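Local coordinates for protein diacylglycerol O-acyltransferase (Marinobacter hydrocarbonoclasticus, PDB 6CHJ) that probably transfers the acyl group of an acyl-CoA to diacylglycerol, giving triacylglycerol, and as a wax ester synthase probably also to fatty alcohols, at residues Leu152-Asp157 against Pro384-Tyr389; Gly397-Ser402 against Gln420-Leu425. All blocks are in the same frame, centred on the assembly; numbering follows the deposited sequence.

Contact 1: residues Leu152-Asp157 against Pro384-Tyr389; sequences LSENPD and PSRPLY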
ATOM      1  N   LEU B 152      20.161  18.161  -0.395  1.00 75.05           N
ATOM      2  CA  LEU B 152      20.927  18.438   0.809  1.00 72.78           C
ATOM      3  C   LEU B 152      22.026  19.452   0.509  1.00 72.15           C
ATOM      4  O   LEU B 152      22.255  19.847  -0.638  1.00 73.13           O
ATOM      5  CB  LEU B 152      21.519  17.146   1.376  1.00 77.65           C
ATOM      6  CG  LEU B 152      20.581  15.996   1.750  1.00 75.65           C
ATOM      7  CD1 LEU B 152      21.311  14.664   1.585  1.00 72.18           C
ATOM      8  CD2 LEU B 152      20.059  16.138   3.162  1.00 72.09           C
ATOM      9  N   SER B 153      22.716  19.872   1.567  1.00 65.99           N
ATOM     10  CA  SER B 153      23.815  20.812   1.443  1.00 74.29           C
ATOM     11  C   SER B 153      24.963  20.354   2.333  1.00 79.78           C
ATOM     12  O   SER B 153      24.781  19.554   3.257  1.00 77.90           O
ATOM     13  CB  SER B 153      23.374  22.233   1.813  1.00 77.00           C
ATOM     14  OG  SER B 153      24.440  23.156   1.696  1.00 78.79           O
ATOM     15  N   GLU B 154      26.158  20.880   2.046  1.00 82.73           N
ATOM     16  CA  GLU B 154      27.337  20.558   2.840  1.00 81.08           C
ATOM     17  C   GLU B 154      27.441  21.374   4.123  1.00 80.94           C
ATOM     18  O   GLU B 154      28.115  20.931   5.060  1.00 78.81           O
ATOM     19  CB  GLU B 154      28.605  20.747   1.998  1.00 83.20           C
ATOM     20  CG  GLU B 154      28.973  19.517   1.170  1.00 77.31           C
ATOM     21  CD  GLU B 154      30.120  19.765   0.200  1.00 85.83           C
ATOM     22  OE1 GLU B 154      29.852  20.040  -0.993  1.00 82.11           O
ATOM     23  OE2 GLU B 154      31.293  19.665   0.629  1.00 86.90           O
ATOM     24  N   ASN B 155      26.770  22.530   4.205  1.00 85.40           N
ATOM     25  CA  ASN B 155      26.912  23.423   5.355  1.00 82.00           C
ATOM     26  C   ASN B 155      25.909  23.059   6.444  1.00 80.46           C
ATOM     27  O   ASN B 155      24.701  23.186   6.220  1.00 84.65           O
ATOM     28  CB  ASN B 155      26.719  24.876   4.933  1.00 83.32           C
ATOM     29  CG  ASN B 155      26.659  25.838   6.121  1.00 83.29           C
ATOM     30  OD1 ASN B 155      27.331  25.641   7.134  1.00 85.99           O
ATOM     31  ND2 ASN B 155      25.857  26.889   5.991  1.00 86.29           N
ATOM     32  N   PRO B 156      26.355  22.651   7.635  1.00 77.87           N
ATOM     33  CA  PRO B 156      25.414  22.350   8.721  1.00 77.93           C
ATOM     34  C   PRO B 156      24.833  23.581   9.402  1.00 86.93           C
ATOM     35  O   PRO B 156      23.866  23.448  10.169  1.00 82.39           O
ATOM     36  CB  PRO B 156      26.279  21.556   9.702  1.00 78.10           C
ATOM     37  CG  PRO B 156      27.623  22.201   9.561  1.00 75.78           C
ATOM     38  CD  PRO B 156      27.755  22.573   8.092  1.00 78.62           C
ATOM     39  N   ASP B 157      25.414  24.762   9.184  1.00 89.71           N
ATOM     40  CA  ASP B 157      24.907  25.997   9.765  1.00 89.22           C
ATOM     41  C   ASP B 157      23.710  26.549   9.002  1.00 90.72           C
ATOM     42  O   ASP B 157      23.000  27.409   9.535  1.00 91.16           O
ATOM     43  CB  ASP B 157      26.027  27.048   9.816  1.00 90.69           C
ATOM     44  CG  ASP B 157      26.803  27.030  11.137  1.00 92.14           C
ATOM     45  OD1 ASP B 157      26.169  26.840  12.200  1.00 94.14           O
ATOM     46  OD2 ASP B 157      28.043  27.226  11.116  1.00 88.56           O
ATOM     47  N   PRO B 384      27.679  10.960  -2.904  1.00 71.58           N
ATOM     48  CA  PRO B 384      28.463  12.139  -2.508  1.00 73.56           C
ATOM     49  C   PRO B 384      29.624  11.807  -1.576  1.00 76.73           C
ATOM     50  O   PRO B 384      29.512  10.972  -0.669  1.00 68.01           O
ATOM     51  CB  PRO B 384      27.429  13.015  -1.793  1.00 74.23           C
ATOM     52  CG  PRO B 384      26.472  12.009  -1.202  1.00 75.06           C
ATOM     53  CD  PRO B 384      26.372  10.909  -2.228  1.00 71.94           C
ATOM     54  N   SER B 385      30.742  12.512  -1.792  1.00 75.18           N
ATOM     55  CA  SER B 385      32.020  12.180  -1.169  1.00 76.64           C
ATOM     56  C   SER B 385      32.234  12.817   0.199  1.00 73.17           C
ATOM     57  O   SER B 385      33.252  12.523   0.837  1.00 75.07           O
ATOM     58  CB  SER B 385      33.175  12.583  -2.092  1.00 74.86           C
ATOM     59  OG  SER B 385      32.868  13.762  -2.813  1.00 74.30           O
ATOM     60  N   ARG B 386      31.325  13.665   0.669  1.00 74.38           N
ATOM     61  CA  ARG B 386      31.509  14.428   1.897  1.00 74.55           C
ATOM     62  C   ARG B 386      30.206  14.444   2.689  1.00 74.06           C
ATOM     63  O   ARG B 386      29.128  14.264   2.116  1.00 69.43           O
ATOM     64  CB  ARG B 386      31.965  15.863   1.591  1.00 75.26           C
ATOM     65  CG  ARG B 386      33.276  15.919   0.798  1.00 80.11           C
ATOM     66  CD  ARG B 386      33.791  17.320   0.611  1.00 81.37           C
ATOM     67  NE  ARG B 386      32.895  18.114  -0.219  1.00 81.32           N
ATOM     68  CZ  ARG B 386      33.017  18.226  -1.533  1.00 79.92           C
ATOM     69  NH1 ARG B 386      33.994  17.583  -2.155  1.00 80.10           N
ATOM     70  NH2 ARG B 386      32.163  18.973  -2.220  1.00 84.38           N
ATOM     71  N   PRO B 387      30.280  14.655   4.010  1.00 72.18           N
ATOM     72  CA  PRO B 387      29.060  14.610   4.829  1.00 69.45           C
ATOM     73  C   PRO B 387      28.051  15.673   4.414  1.00 69.84           C
ATOM     74  O   PRO B 387      28.385  16.697   3.806  1.00 71.84           O
ATOM     75  CB  PRO B 387      29.571  14.849   6.257  1.00 69.45           C
ATOM     76  CG  PRO B 387      30.990  14.432   6.223  1.00 71.18           C
ATOM     77  CD  PRO B 387      31.482  14.812   4.845  1.00 70.38           C
ATOM     78  N   LEU B 388      26.787  15.403   4.740  1.00 68.00           N
ATOM     79  CA  LEU B 388      25.685  16.217   4.251  1.00 67.12           C
ATOM     80  C   LEU B 388      24.690  16.448   5.378  1.00 63.94           C
ATOM     81  O   LEU B 388      24.670  15.735   6.386  1.00 62.06           O
ATOM     82  CB  LEU B 388      25.005  15.577   3.034  1.00 68.64           C
ATOM     83  CG  LEU B 388      25.809  15.631   1.735  1.00 65.57           C
ATOM     84  CD1 LEU B 388      25.095  14.919   0.596  1.00 65.13           C
ATOM     85  CD2 LEU B 388      26.094  17.069   1.375  1.00 70.54           C
ATOM     86  N   TYR B 389      23.886  17.496   5.209  1.00 71.57           N
ATOM     87  CA  TYR B 389      22.933  17.921   6.223  1.00 67.66           C
ATOM     88  C   TYR B 389      21.676  18.412   5.531  1.00 67.90           C
ATOM     89  O   TYR B 389      21.742  18.983   4.436  1.00 65.65           O
ATOM     90  CB  TYR B 389      23.502  19.038   7.138  1.00 66.22           C
ATOM     91  CG  TYR B 389      24.866  18.719   7.720  1.00 71.55           C
ATOM     92  CD1 TYR B 389      26.022  18.857   6.951  1.00 73.40           C
ATOM     93  CD2 TYR B 389      25.001  18.255   9.027  1.00 68.20           C
ATOM     94  CE1 TYR B 389      27.261  18.548   7.456  1.00 72.19           C
ATOM     95  CE2 TYR B 389      26.253  17.948   9.545  1.00 69.60           C
ATOM     96  CZ  TYR B 389      27.374  18.093   8.748  1.00 69.61           C
ATOM     97  OH  TYR B 389      28.620  17.793   9.233  1.00 77.44           O
TER
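A single antiparallel beta bridge, the hydrogen-bonded pair of S153 and Y389, joins the loop after helix 141-150 to strand 389-390, an outermost strand of a six-stranded mixed sheet. Along 384-389 the contact begins at R386, whose chain turns at chi3 (-65°) and offers NE and NH2 side-on to the E154 carboxylate in a salt bridge. R386 NH2 donates to E154 OE1 at 2.8 Å. R386 NE lies 2.4 Å from E154 OE2, shorter than such bonds usually are, so the distance is probably less certain than the pairing. Both oxygens lie near the guanidinium plane but are met from above the carboxylate plane, the two planes being 37° apart; the double grip restrains how either group can turn on the exposed surface. P387 adds its carbonyl beside E154 CG. The end of the L388 side chain then reaches across: its CD2 lies 3.4 Å from S153 O, and its CD1 meets L152 CD1 at 3.9 Å, the two buried side chains crossing at about a right angle. L395 of strand 393-401 also packs on L152. At Y389 the backbone takes over, Y389 N donating to S153 O at 3.0 Å and S153 N returning a nearly straight bond to Y389 O at 3.2 Å. Both donors approach nearly along the C=O axis. The S153 side chain leaves the backbone away from 384-389, and its OG is hydrogen-bonded to E158. Beyond the bridge 154-156 passes along the Y389 ring. An Asx turn, N155 OD1 accepting from D157 N at 2.9 Å, spans P156, which lies alongside the tyrosine in a CH-pi contact: P156 CB sits over one face, 3.5 Å from the Y389 ring centroid and 7° off the ring normal.

Contact 2: residues Gly397-Ser402 against Gln420-Leu425; sequences GMYPVS and QVEFGL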
ATOM      1  N   GLY B 397      23.063   7.998   6.714  1.00 64.77           N
ATOM      2  CA  GLY B 397      23.082   6.857   5.812  1.00 57.59           C
ATOM      3  C   GLY B 397      21.957   6.935   4.794  1.00 64.88           C
ATOM      4  O   GLY B 397      20.823   7.288   5.150  1.00 62.27           O
ATOM      5  N   MET B 398      22.258   6.635   3.524  1.00 59.79           N
ATOM      6  CA  MET B 398      21.293   6.685   2.431  1.00 56.73           C
ATOM      7  C   MET B 398      21.302   5.333   1.722  1.00 62.60           C
ATOM      8  O   MET B 398      22.364   4.859   1.302  1.00 60.15           O
ATOM      9  CB  MET B 398      21.618   7.830   1.450  1.00 52.23           C
ATOM     10  CG  MET B 398      23.122   8.089   1.265  1.00 60.26           C
ATOM     11  SD  MET B 398      23.603   9.320   0.018  1.00 66.37           S
ATOM     12  CE  MET B 398      22.987   8.564  -1.489  1.00 66.13           C
ATOM     13  N   TYR B 399      20.122   4.716   1.602  1.00 59.15           N
ATOM     14  CA  TYR B 399      19.983   3.324   1.172  1.00 51.43           C
ATOM     15  C   TYR B 399      18.947   3.240   0.060  1.00 58.49           C
ATOM     16  O   TYR B 399      17.755   3.532   0.300  1.00 50.45           O
ATOM     17  CB  TYR B 399      19.581   2.425   2.342  1.00 53.78           C
ATOM     18  CG  TYR B 399      20.457   2.609   3.558  1.00 54.69           C
ATOM     19  CD1 TYR B 399      21.659   1.905   3.689  1.00 60.79           C
ATOM     20  CD2 TYR B 399      20.106   3.506   4.562  1.00 55.78           C
ATOM     21  CE1 TYR B 399      22.486   2.075   4.812  1.00 54.40           C
ATOM     22  CE2 TYR B 399      20.917   3.690   5.681  1.00 61.88           C
ATOM     23  CZ  TYR B 399      22.108   2.969   5.795  1.00 61.11           C
ATOM     24  OH  TYR B 399      22.906   3.158   6.896  1.00 63.44           O
ATOM     25  N   PRO B 400      19.328   2.836  -1.142  1.00 57.14           N
ATOM     26  CA  PRO B 400      18.349   2.707  -2.213  1.00 53.84           C
ATOM     27  C   PRO B 400      17.426   1.517  -1.974  1.00 53.57           C
ATOM     28  O   PRO B 400      17.785   0.545  -1.304  1.00 46.30           O
ATOM     29  CB  PRO B 400      19.224   2.505  -3.455  1.00 57.96           C
ATOM     30  CG  PRO B 400      20.417   1.788  -2.920  1.00 57.77           C
ATOM     31  CD  PRO B 400      20.668   2.391  -1.561  1.00 58.99           C
ATOM     32  N   VAL B 401      16.214   1.620  -2.528  1.00 49.31           N
ATOM     33  CA  VAL B 401      15.185   0.585  -2.438  1.00 47.84           C
ATOM     34  C   VAL B 401      14.749   0.321  -3.861  1.00 42.95           C
ATOM     35  O   VAL B 401      14.165   1.199  -4.505  1.00 43.49           O
ATOM     36  CB  VAL B 401      13.985   1.004  -1.574  1.00 47.69           C
ATOM     37  CG1 VAL B 401      13.168  -0.226  -1.207  1.00 45.04           C
ATOM     38  CG2 VAL B 401      14.446   1.762  -0.323  1.00 47.53           C
ATOM     39  N   SER B 402      15.045  -0.865  -4.372  1.00 43.33           N
ATOM     40  CA  SER B 402      14.888  -1.032  -5.805  1.00 45.27           C
ATOM     41  C   SER B 402      13.662  -1.909  -6.127  1.00 48.03           C
ATOM     42  O   SER B 402      12.735  -2.023  -5.312  1.00 46.08           O
ATOM     43  CB  SER B 402      16.202  -1.577  -6.364  1.00 48.48           C
ATOM     44  OG  SER B 402      16.384  -1.096  -7.679  1.00 57.30           O
ATOM     45  N   GLN B 420      31.473   5.583   3.859  1.00 61.51           N
ATOM     46  CA  GLN B 420      30.898   4.249   3.918  1.00 62.91           C
ATOM     47  C   GLN B 420      30.317   3.831   2.567  1.00 61.96           C
ATOM     48  O   GLN B 420      30.129   4.638   1.653  1.00 60.16           O
ATOM     49  CB  GLN B 420      29.836   4.174   5.031  1.00 63.47           C
ATOM     50  CG  GLN B 420      28.655   5.144   4.835  1.00 65.01           C
ATOM     51  CD  GLN B 420      28.020   5.608   6.141  1.00 67.08           C
ATOM     52  OE1 GLN B 420      28.714   5.943   7.106  1.00 73.09           O
ATOM     53  NE2 GLN B 420      26.687   5.646   6.168  1.00 64.16           N
ATOM     54  N   VAL B 421      30.047   2.534   2.459  1.00 58.70           N
ATOM     55  CA  VAL B 421      29.374   1.936   1.310  1.00 60.05           C
ATOM     56  C   VAL B 421      28.034   1.397   1.800  1.00 54.03           C
ATOM     57  O   VAL B 421      27.962   0.756   2.859  1.00 50.28           O
ATOM     58  CB  VAL B 421      30.243   0.839   0.646  1.00 53.62           C
ATOM     59  CG1 VAL B 421      29.414  -0.109  -0.193  1.00 55.50           C
ATOM     60  CG2 VAL B 421      31.305   1.484  -0.235  1.00 60.93           C
ATOM     61  N   GLU B 422      26.975   1.682   1.048  1.00 50.37           N
ATOM     62  CA  GLU B 422      25.607   1.462   1.507  1.00 53.83           C
ATOM     63  C   GLU B 422      24.971   0.320   0.728  1.00 54.75           C
ATOM     64  O   GLU B 422      24.967   0.339  -0.512  1.00 52.92           O
ATOM     65  CB  GLU B 422      24.786   2.737   1.323  1.00 62.12           C
ATOM     66  CG  GLU B 422      25.546   3.984   1.743  1.00 60.71           C
ATOM     67  CD  GLU B 422      25.458   4.189   3.231  1.00 59.61           C
ATOM     68  OE1 GLU B 422      25.981   3.331   3.970  1.00 62.89           O
ATOM     69  OE2 GLU B 422      24.866   5.193   3.666  1.00 62.98           O
ATOM     70  N   PHE B 423      24.442  -0.668   1.448  1.00 47.74           N
ATOM     71  CA  PHE B 423      23.829  -1.840   0.831  1.00 52.95           C
ATOM     72  C   PHE B 423      22.320  -1.755   0.993  1.00 54.80           C
ATOM     73  O   PHE B 423      21.827  -1.694   2.123  1.00 54.53           O
ATOM     74  CB  PHE B 423      24.330  -3.143   1.457  1.00 52.45           C
ATOM     75  CG  PHE B 423      25.670  -3.600   0.951  1.00 53.86           C
ATOM     76  CD1 PHE B 423      25.773  -4.738   0.158  1.00 57.03           C
ATOM     77  CD2 PHE B 423      26.834  -2.916   1.302  1.00 54.40           C
ATOM     78  CE1 PHE B 423      27.017  -5.193  -0.289  1.00 57.46           C
ATOM     79  CE2 PHE B 423      28.084  -3.362   0.860  1.00 56.21           C
ATOM     80  CZ  PHE B 423      28.174  -4.501   0.074  1.00 59.13           C
ATOM     81  N   GLY B 424      21.593  -1.771  -0.131  1.00 51.63           N
ATOM     82  CA  GLY B 424      20.153  -1.939  -0.095  1.00 46.28           C
ATOM     83  C   GLY B 424      19.697  -3.225  -0.761  1.00 48.33           C
ATOM     84  O   GLY B 424      19.789  -3.359  -1.986  1.00 47.01           O
ATOM     85  N   LEU B 425      19.201  -4.173   0.034  1.00 44.99           N
ATOM     86  CA  LEU B 425      18.683  -5.447  -0.441  1.00 40.06           C
ATOM     87  C   LEU B 425      17.159  -5.427  -0.322  1.00 50.89           C
ATOM     88  O   LEU B 425      16.625  -5.322   0.789  1.00 48.03           O
ATOM     89  CB  LEU B 425      19.261  -6.606   0.370  1.00 42.70           C
ATOM     90  CG  LEU B 425      20.777  -6.582   0.645  1.00 53.27           C
ATOM     91  CD1 LEU B 425      21.241  -7.880   1.258  1.00 50.40           C
ATOM     92  CD2 LEU B 425      21.573  -6.299  -0.604  1.00 51.33           C
TER
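Strands 397-401 and 420-425 run in roughly the same direction, their axes 33° apart and 5.7 Å at closest approach, yet no backbone hydrogen bond links them. They belong to the two six-stranded mixed sheets of the two-lobed acyltransferase fold and meet where these sheets come together. G397 and Y399 pair with strand 22-30, so the intervening M398 N faces E422, which fills in for a neighbouring strand: E422 OE2 accepts from M398 N at 3.0 Å. To get there the glutamate chain folds at chi2 (-83°), laying its CB and CG beside M398 O. Q420 NE2 gives OE2 a second, nearly straight bond of 3.1 Å, and also donates to E396 O. These two N-H groups probably help keep the buried carboxylate ionised. OE2 also lies over one face of the Y399 ring, whose hydroxyl is hydrogen-bonded to S245. An alanine at E422 would remove the carboxylate that accepts from M398 N and Q420 NE2, and would probably leave this junction of the strands less firmly held. Farther along, the missing side chain of G424 lets the strands close in, with G424 CA 3.6 Å from P400 O.

From the N terminus, the chain builds most of the first sheet and helix 141-150 before reaching 152-157. It then runs through strands of the second sheet, including 239-247 and 376-380, and returns at 384-389, where contact 1 closes a loop of 226 residues. Contact 2 follows in series, neither nested in the first nor crossing it: strand 393-401 lies in the first sheet, and strand 410-417 leads back through the second to 420-425, closing a loop of only 17 residues. Contact 1 thus fastens the returning chain at the first sheet's rim, and contact 2 joins the sheets near the centre. Their centres are about 18 Å apart, but P384 CD touches M398 SD at 3.9 Å.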